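Local coordinates for protein phosphoglycerol transferase GacH (Streptococcus pyogenes MGAS5005, PDB 6DGM) that probably transfers glycerol phosphate onto the rhamnose polysaccharide of the streptococcal cell wall, this chain being its metal-binding, sulfatase-like catalytic domain, at residues N8-Q11 and E12-A15; K69-K72 and N73-T76; S108-L112 and Y113-F117; N145-R148 and K149-Y152; I295-N298 and G299-K303. All coordinates share one frame; numbering follows the deposited sequence.

Contact 1: residues N8-Q11 and E12-A15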
loop_
_atom_site.group_PDB
_atom_site.type_symbol
_atom_site.label_atom_id
_atom_site.label_comp_id
_atom_site.label_asym_id
_atom_site.label_seq_id
_atom_site.Cartn_x
_atom_site.Cartn_y
_atom_site.Cartn_z
ATOM N N ASN A 8 -21.676 15.638 13.261
ATOM C CA ASN A 8 -22.794 14.748 13.554
ATOM C C ASN A 8 -22.369 13.474 14.282
ATOM O O ASN A 8 -23.163 12.531 14.378
ATOM C CB ASN A 8 -23.537 14.389 12.263
ATOM C CG ASN A 8 -22.668 13.630 11.277
ATOM O OD1 ASN A 8 -21.433 13.699 11.324
ATOM N ND2 ASN A 8 -23.311 12.899 10.374
ATOM N N TYR A 9 -21.151 13.432 14.817
ATOM C CA TYR A 9 -20.710 12.267 15.570
ATOM C C TYR A 9 -21.544 12.085 16.828
ATOM O O TYR A 9 -21.740 13.018 17.611
ATOM C CB TYR A 9 -19.236 12.417 15.937
ATOM C CG TYR A 9 -18.677 11.231 16.706
ATOM C CD1 TYR A 9 -18.401 10.034 16.062
ATOM C CD2 TYR A 9 -18.419 11.326 18.062
ATOM C CE1 TYR A 9 -17.890 8.957 16.761
ATOM C CE2 TYR A 9 -17.902 10.270 18.769
ATOM C CZ TYR A 9 -17.636 9.080 18.118
ATOM O OH TYR A 9 -17.097 8.038 18.840
ATOM N N SER A 10 -22.007 10.852 17.031
ATOM C CA SER A 10 -22.886 10.502 18.130
ATOM C C SER A 10 -23.126 9.007 18.048
ATOM O O SER A 10 -22.868 8.371 17.015
ATOM C CB SER A 10 -24.230 11.229 18.044
ATOM O OG SER A 10 -25.013 10.695 16.996
ATOM N N GLN A 11 -23.632 8.454 19.154
ATOM C CA GLN A 11 -24.015 7.046 19.179
ATOM C C GLN A 11 -25.050 6.742 18.100
ATOM O O GLN A 11 -24.962 5.711 17.421
ATOM C CB GLN A 11 -24.547 6.701 20.576
ATOM C CG GLN A 11 -24.569 5.218 20.896
ATOM C CD GLN A 11 -24.976 4.920 22.336
ATOM O OE1 GLN A 11 -24.861 5.766 23.219
ATOM N NE2 GLN A 11 -25.458 3.708 22.571
ATOM N N GLU A 12 -26.033 7.635 17.918
ATOM C CA GLU A 12 -27.087 7.390 16.936
ATOM C C GLU A 12 -26.540 7.426 15.515
ATOM O O GLU A 12 -26.933 6.614 14.667
ATOM C CB GLU A 12 -28.226 8.400 17.125
ATOM C CG GLU A 12 -29.065 8.148 18.369
ATOM C CD GLU A 12 -30.243 9.112 18.498
ATOM O OE1 GLU A 12 -30.307 10.085 17.714
ATOM O OE2 GLU A 12 -31.109 8.894 19.384
ATOM N N THR A 13 -25.629 8.350 15.226
ATOM C CA THR A 13 -25.034 8.377 13.895
ATOM C C THR A 13 -24.238 7.108 13.610
ATOM O O THR A 13 -24.328 6.544 12.514
ATOM C CB THR A 13 -24.159 9.625 13.747
ATOM O OG1 THR A 13 -25.000 10.780 13.715
ATOM C CG2 THR A 13 -23.310 9.559 12.478
ATOM N N ILE A 14 -23.442 6.651 14.573
ATOM C CA ILE A 14 -22.686 5.413 14.378
ATOM C C ILE A 14 -23.639 4.240 14.169
ATOM O O ILE A 14 -23.402 3.379 13.315
ATOM C CB ILE A 14 -21.718 5.179 15.556
ATOM C CG1 ILE A 14 -20.559 6.180 15.541
ATOM C CG2 ILE A 14 -21.211 3.746 15.553
ATOM C CD1 ILE A 14 -19.635 6.062 14.364
ATOM N N ALA A 15 -24.745 4.198 14.920
ATOM C CA ALA A 15 -25.723 3.129 14.721
ATOM C C ALA A 15 -26.293 3.162 13.304
ATOM O O ALA A 15 -26.452 2.112 12.666
ATOM C CB ALA A 15 -26.836 3.225 15.772
#
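Ser10 and Thr13 meet where the loop of residues 8-10, extended at Tyr9 and Ser10, winds into helix 11-29, and the first turn closes as Ile14 N donates to Ser10 O and Ala15 N to Gln11 O. Ser10 is the N-cap. Its OG, held between the backbone N and the carbonyl carbon (chi1 72°), turns back to accept from Thr13 N at 3.0 Å in a nearly straight bond (166°). Thr13 in turn uses its OG1, which donates to Asn8 O at 2.6 Å, in the carbonyl plane, while its methyl CG2 lies 3.9 Å from Asn8 ND2. The Asn8 amide itself bonds to Asn356 and Asn360 on helix 349-365. Farther round the turn, the Tyr9 ring brings its CE1 to 4.0 Å from Ile14 CG1, an oblique apolar touch, and its hydroxyl bonds to Asp364 and Lys369 N. Thr13 thus works twice, its amide N-H received by the cap serine and its hydroxyl tying down the peptide two residues before the cap. A first-turn N-H that has no helical carbonyl to reach is satisfied, and the short OG1 bond probably helps hold the incoming chain against the first turn.

Contact 2: residues K69-K72 and N73-T76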
loop_
_atom_site.group_PDB
_atom_site.type_symbol
_atom_site.label_atom_id
_atom_site.label_comp_id
_atom_site.label_asym_id
_atom_site.label_seq_id
_atom_site.Cartn_x
_atom_site.Cartn_y
_atom_site.Cartn_z
ATOM N N LYS A 69 5.227 -2.594 -16.403
ATOM C CA LYS A 69 4.182 -2.038 -17.252
ATOM C C LYS A 69 3.342 -3.142 -17.873
ATOM O O LYS A 69 2.117 -3.008 -17.989
ATOM C CB LYS A 69 4.766 -1.133 -18.322
ATOM C CG LYS A 69 5.274 0.190 -17.748
ATOM C CD LYS A 69 5.282 1.284 -18.799
ATOM C CE LYS A 69 6.481 1.187 -19.715
ATOM N NZ LYS A 69 7.435 2.318 -19.468
ATOM N N ALA A 70 3.980 -4.250 -18.253
ATOM C CA ALA A 70 3.242 -5.371 -18.811
ATOM C C ALA A 70 2.338 -6.005 -17.761
ATOM O O ALA A 70 1.222 -6.438 -18.072
ATOM C CB ALA A 70 4.221 -6.400 -19.353
ATOM N N ILE A 71 2.817 -6.101 -16.525
ATOM C CA ILE A 71 1.974 -6.601 -15.445
ATOM C C ILE A 71 0.762 -5.695 -15.265
ATOM O O ILE A 71 -0.381 -6.163 -15.181
ATOM C CB ILE A 71 2.794 -6.746 -14.149
ATOM C CG1 ILE A 71 3.830 -7.857 -14.309
ATOM C CG2 ILE A 71 1.854 -7.012 -12.972
ATOM C CD1 ILE A 71 5.011 -7.722 -13.365
ATOM N N LYS A 72 0.988 -4.376 -15.229
ATOM C CA LYS A 72 -0.117 -3.437 -15.048
ATOM C C LYS A 72 -1.162 -3.595 -16.153
ATOM O O LYS A 72 -2.369 -3.484 -15.905
ATOM C CB LYS A 72 0.415 -2.003 -15.012
ATOM C CG LYS A 72 1.262 -1.673 -13.780
ATOM C CD LYS A 72 1.723 -0.211 -13.761
ATOM C CE LYS A 72 0.571 0.736 -13.454
ATOM N NZ LYS A 72 0.930 2.159 -13.690
ATOM N N ASN A 73 -0.717 -3.862 -17.381
ATOM C CA ASN A 73 -1.656 -4.022 -18.478
ATOM C C ASN A 73 -2.502 -5.284 -18.339
ATOM O O ASN A 73 -3.564 -5.364 -18.964
ATOM C CB ASN A 73 -0.901 -4.055 -19.809
ATOM C CG ASN A 73 -0.412 -2.688 -20.239
ATOM O OD1 ASN A 73 -1.011 -1.661 -19.903
ATOM N ND2 ASN A 73 0.684 -2.666 -20.995
ATOM N N SER A 74 -2.064 -6.253 -17.522
ATOM C CA SER A 74 -2.670 -7.577 -17.453
ATOM C C SER A 74 -3.625 -7.751 -16.284
ATOM O O SER A 74 -4.290 -8.787 -16.191
ATOM C CB SER A 74 -1.582 -8.657 -17.308
ATOM O OG SER A 74 -1.011 -8.673 -15.989
ATOM N N THR A 75 -3.699 -6.786 -15.385
ATOM C CA THR A 75 -4.438 -6.983 -14.151
ATOM C C THR A 75 -4.869 -5.619 -13.637
ATOM O O THR A 75 -4.481 -4.582 -14.177
ATOM C CB THR A 75 -3.578 -7.722 -13.117
ATOM O OG1 THR A 75 -4.415 -8.161 -12.045
ATOM C CG2 THR A 75 -2.454 -6.835 -12.585
ATOM N N THR A 76 -5.671 -5.638 -12.584
ATOM C CA THR A 76 -6.082 -4.396 -11.939
ATOM C C THR A 76 -4.856 -3.589 -11.555
ATOM O O THR A 76 -3.966 -4.084 -10.863
ATOM C CB THR A 76 -6.907 -4.735 -10.697
ATOM O OG1 THR A 76 -8.030 -5.525 -11.098
ATOM C CG2 THR A 76 -7.377 -3.474 -9.972
HETATM O O HOH W 1 1.167 -0.340 -18.329
#
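Ser74 turns its hydroxyl back onto Ile71 O near the C-terminal end of helix 66-74, while Asn73 lies against a different carbonyl, Lys69 O. The Ser74 OG sits between the backbone N and the carbonyl carbon (chi1 74°) and donates to Ile71 O at 2.7 Å. The same oxygen takes Ser74 N at 2.9 Å, so one residue grips it twice: the hydroxyl comes in only 15° from the carbonyl plane, the amide from well above it. Thr75 adds its methyl CG2, 3.4 Å from Ile71 O. Asn73 lays its side chain alongside Lys69 O, which accepts from Asn73 N at 3.0 Å. A water donates to Lys69 O at 2.9 Å and, weakly, to Asn73 OD1, bridging the side-chain amide to the carbonyl. The long side chains lead elsewhere, Lys69 to a salt bridge with Asp63 and Lys72 to one with Asp292. Lys303 NZ donates to both Lys72 O and Thr75 O, two acceptors that lie close together. The bond from Ser74 N is an i to i+3 bond of the kind found where an alpha-helix tightens toward its C-terminal end, here just before strand 77-81 of the central sheet.

Contact 3: residues S108-L112 and Y113-F117; sequences SVSVL and YSEVF
Ser108 O and Glu115 OE1 share a water, which donates to the carbonyl at 2.8 Å and only weakly to the carboxylate. At Val109 the side chain slides past that of Glu115 in the opposite direction, with OE1 3.3 Å from Val109 CA; Val109 CG1 also makes a loose apolar contact with Val116 CG2. Ser110 and Val111 present two successive amides to a single oxygen: Ser110 N donates to Glu115 OE2 at 2.9 Å and Val111 N at 3.1 Å, the second bond the straighter at 165°. Both approach from the same face of the carboxylate, above its plane. Glu115 gets there with its CG anti to the carbonyl carbon (chi1 -61°) and its chain extended, CB and CG passing over Val111 O. Val111, the N-cap residue, gives its carbonyl to Ser114 N and Glu115 N, so the glutamate is tied to this loop by backbone and side chain alike. Leu112 lies side by side with Val116, CD2 to CG2 at 3.7 Å, and its carbonyl accepts from Val116 N and Phe117 N on opposite faces of its plane. The paired carbonyl bonds close the short helix 112-115, and the Glu115 carboxylate ties the preceding loop to it. Asn91 of helix 89-98 brackets the entry, bonding to Ser110 O and Leu112 N. Leu112 packs on Phe94 of that helix and on Phe105, while Tyr113 wedges between helices 89-98 and 148-154, touching Ala90, Leu97 and Val151, its hydroxyl bonded to Glu93.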
loop_
_atom_site.group_PDB
_atom_site.type_symbol
_atom_site.label_atom_id
_atom_site.label_comp_id
_atom_site.label_asym_id
_atom_site.label_seq_id
_atom_site.Cartn_x
_atom_site.Cartn_y
_atom_site.Cartn_z
ATOM N N SER A 108 -1.792 18.396 11.636
ATOM C CA SER A 108 -0.751 18.335 12.656
ATOM C C SER A 108 -0.067 16.975 12.744
ATOM O O SER A 108 1.032 16.890 13.300
ATOM C CB SER A 108 -1.339 18.675 14.024
ATOM O OG SER A 108 -2.391 17.788 14.385
ATOM N N VAL A 109 -0.683 15.913 12.240
ATOM C CA VAL A 109 -0.125 14.572 12.386
ATOM C C VAL A 109 1.005 14.373 11.392
ATOM O O VAL A 109 0.823 14.538 10.180
ATOM C CB VAL A 109 -1.213 13.504 12.189
ATOM C CG1 VAL A 109 -0.558 12.119 12.136
ATOM C CG2 VAL A 109 -2.241 13.581 13.280
ATOM N N SER A 110 2.177 13.990 11.896
ATOM C CA SER A 110 3.325 13.726 11.042
ATOM C C SER A 110 3.485 12.246 10.702
ATOM O O SER A 110 3.646 11.895 9.523
ATOM C CB SER A 110 4.598 14.238 11.719
ATOM O OG SER A 110 5.711 14.006 10.876
ATOM N N VAL A 111 3.487 11.371 11.701
ATOM C CA VAL A 111 3.676 9.939 11.472
ATOM C C VAL A 111 2.557 9.172 12.158
ATOM O O VAL A 111 2.438 9.201 13.388
ATOM C CB VAL A 111 5.063 9.451 11.941
ATOM C CG1 VAL A 111 5.156 7.938 11.813
ATOM C CG2 VAL A 111 6.154 10.140 11.128
ATOM N N LEU A 112 1.741 8.478 11.355
ATOM C CA LEU A 112 0.576 7.775 11.875
ATOM C C LEU A 112 0.957 6.685 12.867
ATOM O O LEU A 112 0.281 6.509 13.884
ATOM C CB LEU A 112 -0.226 7.199 10.704
ATOM C CG LEU A 112 -0.834 8.312 9.837
ATOM C CD1 LEU A 112 -1.234 7.809 8.470
ATOM C CD2 LEU A 112 -2.034 8.927 10.544
ATOM N N TYR A 113 2.035 5.948 12.603
ATOM C CA TYR A 113 2.424 4.869 13.491
ATOM C C TYR A 113 2.834 5.370 14.874
ATOM O O TYR A 113 2.787 4.595 15.839
ATOM C CB TYR A 113 3.606 4.091 12.884
ATOM C CG TYR A 113 3.269 2.994 11.889
ATOM C CD1 TYR A 113 1.970 2.541 11.714
ATOM C CD2 TYR A 113 4.272 2.393 11.139
ATOM C CE1 TYR A 113 1.672 1.529 10.834
ATOM C CE2 TYR A 113 3.990 1.372 10.253
ATOM C CZ TYR A 113 2.678 0.938 10.101
ATOM O OH TYR A 113 2.341 -0.081 9.233
ATOM N N SER A 114 3.264 6.626 14.986
ATOM C CA SER A 114 3.665 7.192 16.264
ATOM C C SER A 114 2.555 7.964 16.953
ATOM O O SER A 114 2.493 7.965 18.182
ATOM C CB SER A 114 4.835 8.162 16.077
ATOM O OG SER A 114 5.986 7.496 15.591
ATOM N N GLU A 115 1.677 8.623 16.189
ATOM C CA GLU A 115 0.713 9.557 16.749
ATOM C C GLU A 115 -0.728 9.069 16.742
ATOM O O GLU A 115 -1.549 9.621 17.483
ATOM C CB GLU A 115 0.749 10.872 15.968
ATOM C CG GLU A 115 2.106 11.545 16.025
ATOM C CD GLU A 115 2.200 12.759 15.149
ATOM O OE1 GLU A 115 1.326 13.645 15.255
ATOM O OE2 GLU A 115 3.162 12.850 14.349
ATOM N N VAL A 116 -1.069 8.118 15.880
ATOM C CA VAL A 116 -2.445 7.638 15.764
ATOM C C VAL A 116 -2.550 6.158 16.153
ATOM O O VAL A 116 -3.378 5.799 16.999
ATOM C CB VAL A 116 -3.024 7.887 14.359
ATOM C CG1 VAL A 116 -4.411 7.211 14.215
ATOM C CG2 VAL A 116 -3.152 9.365 14.082
ATOM N N PHE A 117 -1.705 5.317 15.567
ATOM C CA PHE A 117 -1.788 3.890 15.896
ATOM C C PHE A 117 -1.807 3.636 17.400
ATOM O O PHE A 117 -2.663 2.865 17.859
ATOM C CB PHE A 117 -0.684 3.072 15.214
ATOM C CG PHE A 117 -0.819 1.589 15.459
ATOM C CD1 PHE A 117 -0.269 1.010 16.587
ATOM C CD2 PHE A 117 -1.537 0.805 14.581
ATOM C CE1 PHE A 117 -0.416 -0.344 16.828
ATOM C CE2 PHE A 117 -1.693 -0.564 14.820
ATOM C CZ PHE A 117 -1.132 -1.124 15.947
HETATM O O HOH W 2 2.222 16.780 15.836
#

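Contact 4: residues N145-R148 and K149-Y152. With 1GP (sn-glycerol-1-phosphate), chain D.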
loop_
_atom_site.group_PDB
_atom_site.type_symbol
_atom_site.label_atom_id
_atom_site.label_comp_id
_atom_site.label_asym_id
_atom_site.label_seq_id
_atom_site.Cartn_x
_atom_site.Cartn_y
_atom_site.Cartn_z
ATOM N N ASN A 145 12.604 1.308 13.273
ATOM C CA ASN A 145 12.348 2.501 12.485
ATOM C C ASN A 145 10.837 2.704 12.366
ATOM O O ASN A 145 10.078 1.756 12.125
ATOM C CB ASN A 145 12.982 2.393 11.095
ATOM C CG ASN A 145 14.521 2.402 11.136
ATOM O OD1 ASN A 145 15.132 2.646 12.179
ATOM N ND2 ASN A 145 15.137 2.178 9.988
ATOM N N PHE A 146 10.403 3.947 12.547
ATOM C CA PHE A 146 8.994 4.320 12.411
ATOM C C PHE A 146 8.072 3.493 13.291
ATOM O O PHE A 146 6.894 3.309 12.982
ATOM C CB PHE A 146 8.561 4.345 10.948
ATOM C CG PHE A 146 9.212 5.435 10.195
ATOM C CD1 PHE A 146 8.799 6.755 10.375
ATOM C CD2 PHE A 146 10.326 5.188 9.397
ATOM C CE1 PHE A 146 9.452 7.798 9.715
ATOM C CE2 PHE A 146 10.971 6.218 8.744
ATOM C CZ PHE A 146 10.531 7.522 8.896
ATOM N N ASN A 147 8.589 3.030 14.422
ATOM C CA ASN A 147 7.799 2.297 15.410
ATOM C C ASN A 147 7.239 0.989 14.864
ATOM O O ASN A 147 6.276 0.462 15.400
ATOM C CB ASN A 147 6.647 3.169 15.941
ATOM C CG ASN A 147 6.225 2.812 17.347
ATOM O OD1 ASN A 147 7.028 2.347 18.150
ATOM N ND2 ASN A 147 4.946 3.078 17.671
ATOM N N ARG A 148 7.828 0.414 13.811
ATOM C CA ARG A 148 7.200 -0.745 13.184
ATOM C C ARG A 148 7.134 -1.961 14.110
ATOM O O ARG A 148 6.157 -2.718 14.080
ATOM C CB ARG A 148 7.892 -1.111 11.880
ATOM C CG ARG A 148 7.647 -0.122 10.755
ATOM C CD ARG A 148 8.035 -0.732 9.444
ATOM N NE ARG A 148 7.865 0.187 8.324
ATOM C CZ ARG A 148 8.809 0.985 7.830
ATOM N NH1 ARG A 148 10.040 1.030 8.350
ATOM N NH2 ARG A 148 8.501 1.769 6.817
ATOM N N LYS A 149 8.167 -2.183 14.930
ATOM C CA LYS A 149 8.177 -3.379 15.760
ATOM C C LYS A 149 7.000 -3.363 16.726
ATOM O O LYS A 149 6.337 -4.385 16.936
ATOM C CB LYS A 149 9.491 -3.469 16.527
ATOM C CG LYS A 149 9.688 -4.755 17.304
ATOM C CD LYS A 149 10.929 -4.667 18.171
ATOM C CE LYS A 149 11.131 -5.900 19.031
ATOM N NZ LYS A 149 11.573 -7.047 18.223
ATOM N N THR A 150 6.736 -2.204 17.325
ATOM C CA THR A 150 5.599 -2.058 18.222
ATOM C C THR A 150 4.291 -2.275 17.485
ATOM O O THR A 150 3.387 -2.952 17.990
ATOM C CB THR A 150 5.640 -0.653 18.816
ATOM O OG1 THR A 150 6.830 -0.526 19.588
ATOM C CG2 THR A 150 4.430 -0.415 19.680
ATOM N N VAL A 151 4.177 -1.723 16.278
ATOM C CA VAL A 151 2.948 -1.856 15.506
ATOM C C VAL A 151 2.688 -3.325 15.176
ATOM O O VAL A 151 1.605 -3.855 15.438
ATOM C CB VAL A 151 3.031 -1.017 14.224
ATOM C CG1 VAL A 151 1.867 -1.310 13.300
ATOM C CG2 VAL A 151 3.082 0.453 14.562
ATOM N N TYR A 152 3.676 -3.998 14.575
ATOM C CA TYR A 152 3.452 -5.378 14.163
ATOM C C TYR A 152 3.289 -6.309 15.353
ATOM O O TYR A 152 2.542 -7.281 15.257
ATOM C CB TYR A 152 4.526 -5.850 13.167
ATOM C CG TYR A 152 4.323 -5.195 11.820
ATOM C CD1 TYR A 152 3.228 -5.532 11.026
ATOM C CD2 TYR A 152 5.194 -4.213 11.357
ATOM C CE1 TYR A 152 3.023 -4.926 9.803
ATOM C CE2 TYR A 152 4.983 -3.591 10.141
ATOM C CZ TYR A 152 3.881 -3.954 9.370
ATOM O OH TYR A 152 3.625 -3.365 8.160
HETATM C C3 1GP D . 13.319 2.908 6.520
HETATM O O3 1GP D . 11.055 2.630 5.657
HETATM C C2 1GP D . 12.019 3.585 6.143
HETATM O O2 1GP D . 13.197 2.082 7.676
HETATM C C1 1GP D . 12.255 4.662 5.095
HETATM O O1P 1GP D . 11.101 5.500 4.969
HETATM O O2P 1GP D . 11.201 6.624 2.561
HETATM O O3P 1GP D . 10.078 7.727 4.670
HETATM O O4P 1GP D . 12.607 7.491 4.509
HETATM P P 1GP D . 11.234 6.868 4.110
HETATM O O HOH W 3 9.119 -0.106 17.606
#
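Arg148 and Tyr152 form the tight, buried side of this first turn of helix 148-154. Tyr152 N donates to Arg148 O at 2.8 Å, almost perfectly straight (178°), and the Tyr152 ring leans in until CD2 is 3.3 Å from the same oxygen. Val151 N bonds to Asn147 O, against which Val151 CG2 also packs at 3.3 Å. Beyond CB the Arg148 chain runs extended from CG to NE, away from the turn, and lays its guanidinium edge against sn-glycerol-1-phosphate. NH2 donates to ligand O3 at 2.9 Å; NH1 adds weak bonds to O3 and O2. Asn145 ND2 reaches O2 from the loop at 3.0 Å, and Phe146 CE2 comes within 3.8 Å of both C2 and O1P. The outer side is looser. There the side chains of Asn147 and Thr150 cross obliquely, OD1 lying 3.2 Å from OG1, and a water links Asn147 OD1 to Thr150 N. Asn147 is at the N-cap, yet its side chain makes no capping bond; its ND2 instead donates to Tyr113 O. Behind the guanidinium, Glu93 forms a salt bridge with Arg148 NE and takes a bond from the Tyr152 hydroxyl, a second-shell carboxylate that helps set the arginine's direction. Arg148 and Asn145 therefore hold the two glycerol hydroxyl oxygens, not the phosphate. Such a grip is consistent with recognition of the glycerol end of the group to be transferred.

Contact 5: residues I295-N298 and G299-K303; sequences IWSN and GTNEK
Asn301 turns its amide back onto Ser297 and clasps the end of strand 290-297 by both polar atoms of that residue's backbone. With CG anti to its carbonyl carbon (chi1 -81°) and the amide rotated to chi2 -54°, OD1 accepts from Ser297 N at 2.8 Å while ND2 donates to Ser297 O at 3.0 Å. Each bond lies in the carbonyl plane of its acceptor, on a lone pair, although Ser297 O is somewhat tilted from the Asn301 amide plane. ND2 also sits over one face of the Trp296 ring, 3.4 Å from CD1, and ring and amide planes stand 48° apart. Within the turn a water donates to both Ser297 O and Gly299 O, closing the loop round residues 297-299. Asn298 folds its own amide away to Lys261 O, Leu256 O and Ile263 N, and Ser297 OG goes to Thr264. His321 of helix 314-321 supplies a second donor to Asn301 OD1. The turn leaves the central sheet with Trp296 laid on Leu253 and Leu256 of helix 229-257, strand 263-269 along one edge and Thr76, just before strand 77-81, bonded to Ile295 along the other.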
loop_
_atom_site.group_PDB
_atom_site.type_symbol
_atom_site.label_atom_id
_atom_site.label_comp_id
_atom_site.label_asym_id
_atom_site.label_seq_id
_atom_site.Cartn_x
_atom_site.Cartn_y
_atom_site.Cartn_z
ATOM N N ILE A 295 -2.473 -4.965 -8.591
ATOM C CA ILE A 295 -3.037 -5.998 -7.739
ATOM C C ILE A 295 -3.099 -7.237 -8.623
ATOM O O ILE A 295 -3.866 -7.268 -9.589
ATOM C CB ILE A 295 -4.421 -5.616 -7.197
ATOM C CG1 ILE A 295 -4.329 -4.323 -6.370
ATOM C CG2 ILE A 295 -4.958 -6.749 -6.342
ATOM C CD1 ILE A 295 -5.659 -3.825 -5.790
ATOM N N TRP A 296 -2.233 -8.220 -8.342
ATOM C CA TRP A 296 -1.997 -9.354 -9.231
ATOM C C TRP A 296 -2.141 -10.646 -8.442
ATOM O O TRP A 296 -1.521 -10.792 -7.384
ATOM C CB TRP A 296 -0.571 -9.272 -9.792
ATOM C CG TRP A 296 -0.129 -10.424 -10.666
ATOM C CD1 TRP A 296 -0.193 -10.483 -12.020
ATOM C CD2 TRP A 296 0.461 -11.659 -10.238
ATOM N NE1 TRP A 296 0.315 -11.672 -12.469
ATOM C CE2 TRP A 296 0.721 -12.417 -11.395
ATOM C CE3 TRP A 296 0.779 -12.201 -8.992
ATOM C CZ2 TRP A 296 1.302 -13.691 -11.347
ATOM C CZ3 TRP A 296 1.359 -13.455 -8.940
ATOM C CH2 TRP A 296 1.622 -14.187 -10.112
ATOM N N SER A 297 -2.939 -11.580 -8.971
ATOM C CA SER A 297 -3.090 -12.928 -8.433
ATOM C C SER A 297 -2.343 -13.929 -9.307
ATOM O O SER A 297 -2.115 -13.705 -10.501
ATOM C CB SER A 297 -4.567 -13.336 -8.365
ATOM O OG SER A 297 -5.351 -12.396 -7.663
ATOM N N ASN A 298 -1.982 -15.056 -8.705
ATOM C CA ASN A 298 -1.175 -16.058 -9.392
ATOM C C ASN A 298 -1.990 -17.021 -10.237
ATOM O O ASN A 298 -1.419 -17.962 -10.793
ATOM C CB ASN A 298 -0.287 -16.811 -8.401
ATOM C CG ASN A 298 -1.062 -17.710 -7.477
ATOM O OD1 ASN A 298 -2.284 -17.570 -7.305
ATOM N ND2 ASN A 298 -0.353 -18.644 -6.863
ATOM N N GLY A 299 -3.294 -16.797 -10.361
ATOM C CA GLY A 299 -4.112 -17.559 -11.288
ATOM C C GLY A 299 -4.633 -16.649 -12.381
ATOM O O GLY A 299 -3.855 -15.920 -13.003
ATOM N N THR A 300 -5.939 -16.653 -12.599
ATOM C CA THR A 300 -6.561 -15.782 -13.583
ATOM C C THR A 300 -6.848 -14.431 -12.950
ATOM O O THR A 300 -7.265 -14.351 -11.792
ATOM C CB THR A 300 -7.860 -16.416 -14.087
ATOM O OG1 THR A 300 -7.576 -17.712 -14.639
ATOM C CG2 THR A 300 -8.499 -15.545 -15.156
ATOM N N ASN A 301 -6.583 -13.364 -13.700
ATOM C CA ASN A 301 -6.748 -12.010 -13.193
ATOM C C ASN A 301 -7.828 -11.297 -13.981
ATOM O O ASN A 301 -7.820 -11.330 -15.216
ATOM C CB ASN A 301 -5.452 -11.205 -13.309
ATOM C CG ASN A 301 -4.504 -11.497 -12.190
ATOM O OD1 ASN A 301 -4.870 -11.396 -11.009
ATOM N ND2 ASN A 301 -3.287 -11.891 -12.534
ATOM N N GLU A 302 -8.767 -10.695 -13.264
ATOM C CA GLU A 302 -9.595 -9.656 -13.839
ATOM C C GLU A 302 -8.783 -8.364 -13.900
ATOM O O GLU A 302 -7.681 -8.260 -13.349
ATOM C CB GLU A 302 -10.834 -9.427 -12.978
ATOM C CG GLU A 302 -11.771 -10.623 -12.910
ATOM C CD GLU A 302 -12.581 -10.806 -14.178
ATOM O OE1 GLU A 302 -13.127 -9.803 -14.686
ATOM O OE2 GLU A 302 -12.668 -11.954 -14.668
ATOM N N LYS A 303 -9.326 -7.371 -14.592
ATOM C CA LYS A 303 -8.725 -6.040 -14.632
ATOM C C LYS A 303 -9.864 -5.073 -14.315
ATOM O O LYS A 303 -10.629 -4.683 -15.205
ATOM C CB LYS A 303 -8.063 -5.749 -15.972
ATOM C CG LYS A 303 -7.281 -4.453 -15.980
ATOM C CD LYS A 303 -6.274 -4.387 -17.116
ATOM C CE LYS A 303 -5.671 -2.989 -17.201
ATOM N NZ LYS A 303 -5.020 -2.550 -15.944
HETATM O O HOH W 4 -1.405 -14.938 -12.801
#

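How the contacts relate
All five contacts are local and follow one another along the chain; none nests within or crosses another. Contact 1 starts helix 11-29 far out on the surface, against helix 349-365, and touches none of the others. Contact 2 ends helix 66-74 on the way into the central sheet. Contact 3 closes the loop leading into helix 112-115, and contact 4 carries the end of the loop after strand 135-139 into helix 148-154. These two touch through Tyr113 and Asn147, with contact 4 at the ligand. Contact 5 turns the chain at the end of strand 290-297 and meets contact 2, their centres about 9 Å apart, through Thr75, Ile295 and Lys303. The two pairs lie on opposite sides of the chain's centre.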